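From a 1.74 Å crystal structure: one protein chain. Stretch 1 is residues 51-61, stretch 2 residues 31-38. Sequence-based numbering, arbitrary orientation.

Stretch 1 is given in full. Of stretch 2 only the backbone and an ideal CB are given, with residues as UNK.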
# COMPACT_ATOMS: atom_id res chain seq x y z
N LEU A 51 0.89 -2.71 11.80
CA LEU A 51 0.43 -3.51 10.68
C LEU A 51 1.51 -4.46 10.16
O LEU A 51 1.18 -5.59 9.79
CB LEU A 51 -0.11 -2.60 9.54
CG LEU A 51 -1.34 -1.75 9.97
CD1 LEU A 51 -1.81 -0.97 8.75
CD2 LEU A 51 -2.51 -2.57 10.55
N CYS A 52 2.78 -4.02 10.08
CA CYS A 52 3.87 -4.91 9.62
C CYS A 52 3.99 -6.08 10.59
O CYS A 52 4.15 -7.24 10.18
CB CYS A 52 5.21 -4.15 9.61
SG CYS A 52 5.30 -2.96 8.22
N ARG A 53 3.90 -5.78 11.89
CA ARG A 53 3.99 -6.86 12.88
C ARG A 53 2.80 -7.85 12.76
O ARG A 53 3.00 -9.07 12.88
CB ARG A 53 4.05 -6.29 14.30
CG ARG A 53 5.37 -5.58 14.54
CD ARG A 53 5.50 -5.18 16.00
NE ARG A 53 4.51 -4.22 16.50
CZ ARG A 53 4.64 -2.90 16.53
NH1 ARG A 53 5.72 -2.32 16.01
NH2 ARG A 53 3.65 -2.16 17.09
N ARG A 54 1.59 -7.32 12.50
CA ARG A 54 0.40 -8.17 12.32
C ARG A 54 0.56 -9.08 11.10
O ARG A 54 0.19 -10.28 11.14
CB ARG A 54 -0.87 -7.32 12.26
CG ARG A 54 -1.19 -6.71 13.64
CD ARG A 54 -2.41 -5.82 13.58
NE ARG A 54 -3.56 -6.49 12.96
CZ ARG A 54 -4.59 -5.86 12.44
NH1 ARG A 54 -4.66 -4.54 12.52
NH2 ARG A 54 -5.61 -6.56 11.90
N LEU A 55 1.14 -8.54 10.03
CA LEU A 55 1.42 -9.37 8.83
C LEU A 55 2.48 -10.43 9.11
O LEU A 55 2.37 -11.58 8.61
CB LEU A 55 1.86 -8.47 7.66
CG LEU A 55 0.70 -7.68 7.00
CD1 LEU A 55 1.23 -6.54 6.11
CD2 LEU A 55 -0.20 -8.63 6.19
N ALA A 56 3.50 -10.08 9.89
CA ALA A 56 4.55 -11.05 10.25
C ALA A 56 3.97 -12.21 11.08
O ALA A 56 4.39 -13.34 10.91
CB ALA A 56 5.68 -10.37 11.00
N GLN A 57 2.96 -11.94 11.90
CA GLN A 57 2.29 -12.99 12.68
C GLN A 57 1.57 -13.97 11.77
O GLN A 57 1.27 -15.08 12.18
CB GLN A 57 1.31 -12.38 13.67
CG GLN A 57 1.98 -11.57 14.72
CD GLN A 57 0.97 -10.91 15.66
OE1 GLN A 57 0.02 -10.27 15.22
NE2 GLN A 57 1.19 -11.06 16.94
N GLU A 58 1.27 -13.54 10.55
CA GLU A 58 0.63 -14.43 9.55
C GLU A 58 1.60 -15.18 8.67
O GLU A 58 1.17 -15.99 7.82
CB GLU A 58 -0.33 -13.64 8.65
CG GLU A 58 -1.41 -12.87 9.42
CD GLU A 58 -2.47 -13.76 10.07
OE1 GLU A 58 -2.50 -14.98 9.78
OE2 GLU A 58 -3.27 -13.24 10.87
N GLY A 59 2.90 -14.88 8.82
CA GLY A 59 3.95 -15.60 8.09
C GLY A 59 4.67 -14.82 7.01
O GLY A 59 5.51 -15.41 6.30
N TYR A 60 4.41 -13.51 6.92
CA TYR A 60 5.00 -12.65 5.89
C TYR A 60 6.23 -11.87 6.40
O TYR A 60 6.32 -11.54 7.60
CB TYR A 60 3.95 -11.62 5.40
CG TYR A 60 2.83 -12.30 4.70
CD1 TYR A 60 3.02 -12.79 3.38
CD2 TYR A 60 1.58 -12.49 5.31
CE1 TYR A 60 2.00 -13.49 2.72
CE2 TYR A 60 0.57 -13.16 4.64
CZ TYR A 60 0.78 -13.63 3.35
OH TYR A 60 -0.20 -14.31 2.69
N LEU A 61 7.16 -11.63 5.48
CA LEU A 61 8.21 -10.58 5.67
C LEU A 61 7.55 -9.29 5.22
O LEU A 61 7.36 -9.05 4.01
CB LEU A 61 9.47 -10.89 4.83
CG LEU A 61 10.49 -9.72 4.65
CD1 LEU A 61 10.93 -9.21 6.03
CD2 LEU A 61 11.71 -10.27 3.83
N UNK A 31 13.05 -18.89 2.36
CA UNK A 31 12.63 -17.57 1.89
C UNK A 31 11.14 -17.34 2.12
O UNK A 31 10.32 -18.26 1.87
CB UNK A 31 12.96 -17.41 0.40
N UNK A 32 10.78 -16.13 2.54
CA UNK A 32 9.41 -15.81 2.96
C UNK A 32 8.66 -15.08 1.87
O UNK A 32 9.27 -14.33 1.11
CB UNK A 32 9.42 -14.97 4.24
N UNK A 33 7.33 -15.25 1.81
CA UNK A 33 6.54 -14.32 0.97
C UNK A 33 6.71 -12.90 1.54
O UNK A 33 6.79 -12.71 2.80
CB UNK A 33 5.06 -14.72 0.93
N UNK A 34 6.77 -11.90 0.65
CA UNK A 34 7.06 -10.53 1.03
C UNK A 34 5.80 -9.70 0.89
O UNK A 34 5.16 -9.76 -0.16
CB UNK A 34 8.19 -9.95 0.18
N UNK A 35 5.46 -8.91 1.92
CA UNK A 35 4.41 -7.90 1.72
C UNK A 35 5.06 -6.52 1.90
O UNK A 35 5.45 -6.14 3.03
CB UNK A 35 3.25 -8.10 2.69
N UNK A 36 5.13 -5.76 0.82
CA UNK A 36 5.54 -4.34 0.96
C UNK A 36 4.29 -3.60 1.49
O UNK A 36 3.19 -3.82 0.99
CB UNK A 36 6.03 -3.75 -0.36
N UNK A 37 4.47 -2.77 2.53
CA UNK A 37 3.33 -2.10 3.16
C UNK A 37 3.50 -0.61 2.85
O UNK A 37 4.53 0.00 3.23
CB UNK A 37 3.26 -2.37 4.66
N UNK A 38 2.52 -0.01 2.17
CA UNK A 38 2.67 1.40 1.77
C UNK A 38 1.87 2.32 2.69
O UNK A 38 0.64 2.18 2.84
CB UNK A 38 2.22 1.60 0.32

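Stretch 1 is a helix that ends in a Schellman motif at Gly 59 and then enters a strand at Leu 61; stretch 2 is a strand running nearly antiparallel to the helix, and it pairs in parallel register with Leu 61.

Position 31 lies beyond the reach of stretch 1, and its phi of -61° and psi of 140° suit many residues, proline among them. It is Pro 31.

At position 32 the CA-to-CB bond points toward stretch 1, and the ideal CB lies 4.1 Å from Leu 61 CB and 4.4 Å from Gly 59 O. An aliphatic chain of medium length could use this apolar surface. The residue is Leu 32, whose CD1 packs 4.0 Å from Leu 61 CB while its CD2 comes within 3.6 Å of Gly 59 O.

Position 33 has its CB directed sideways, 3.7 Å from Tyr 60 CD1. Its carbonyl O accepts a hydrogen bond from Leu 61 N (2.9 Å), but its own nitrogen has no acceptor in stretch 1, and phi is -62°. A compact apolar residue would fit, and proline is allowed because no amide hydrogen is needed for this pairing. Pro 33 places CG 3.6 Å from Tyr 60 CD1.

At position 34 the CB lies on the same sheet face as the side chain of Leu 61, its bridge partner, and CA makes a C-H...O contact with Leu 61 O (3.3 Å). Extended backbone angles and an apolar neighbour favour valine, isoleucine or leucine. Ile 34 has a modest side-chain contact, CG1 to Leu 61 CD2 at 4.5 Å.

Position 35 donates its amide N to Leu 61 O (2.8 Å), completing the pair of bonds that holds Leu 61 to the strand. Its CB points toward stretch 1, 4.3 Å from Leu 55 CD1, so a short branched aliphatic chain suits the gap. Val 35 fills it with both methyls: CG1 lies 3.8 Å from Leu 55 CD1, and CG2 sits over one face of the Tyr 60 ring, 3.5 Å from CD1.

Position 36 points away, so stretch 1 sets no preference; it is Ile 36.

Position 37 again faces the helix, its CB 4.1 Å from Cys 52 SG. Small or medium apolar residues are suitable. Val 37 directs CG2 toward both Cys 52 and Leu 55, 3.9 Å from Cys 52 SG and 3.5 Å from Leu 55 CD1.

Position 38 is out of reach and unconstrained by stretch 1; it is Val 38.

Stretch 2 (31-38) PLPIVIVV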
# COMPACT_ATOMS: atom_id res chain seq x y z
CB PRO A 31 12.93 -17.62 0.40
CG PRO A 31 14.07 -18.62 0.30
CD PRO A 31 13.64 -19.70 1.28
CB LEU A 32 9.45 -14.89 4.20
CG LEU A 32 10.01 -15.60 5.46
CD1 LEU A 32 10.39 -14.48 6.45
CD2 LEU A 32 8.90 -16.48 6.01
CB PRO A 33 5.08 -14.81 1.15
CG PRO A 33 5.10 -15.54 2.51
CD PRO A 33 6.48 -16.08 2.73
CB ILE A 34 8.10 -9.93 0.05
CG1 ILE A 34 9.40 -10.77 0.05
CG2 ILE A 34 8.34 -8.42 0.32
CD1 ILE A 34 10.18 -10.64 -1.24
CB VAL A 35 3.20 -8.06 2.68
CG1 VAL A 35 2.14 -6.94 2.41
CG2 VAL A 35 2.57 -9.45 2.54
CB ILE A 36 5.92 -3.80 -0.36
CG1 ILE A 36 7.19 -4.55 -0.89
CG2 ILE A 36 6.20 -2.27 -0.28
CD1 ILE A 36 7.61 -4.04 -2.28
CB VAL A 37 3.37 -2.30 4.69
CG1 VAL A 37 2.23 -1.49 5.34
CG2 VAL A 37 3.17 -3.81 5.03
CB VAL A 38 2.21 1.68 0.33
CG1 VAL A 38 2.71 3.10 -0.14
CG2 VAL A 38 2.71 0.62 -0.64
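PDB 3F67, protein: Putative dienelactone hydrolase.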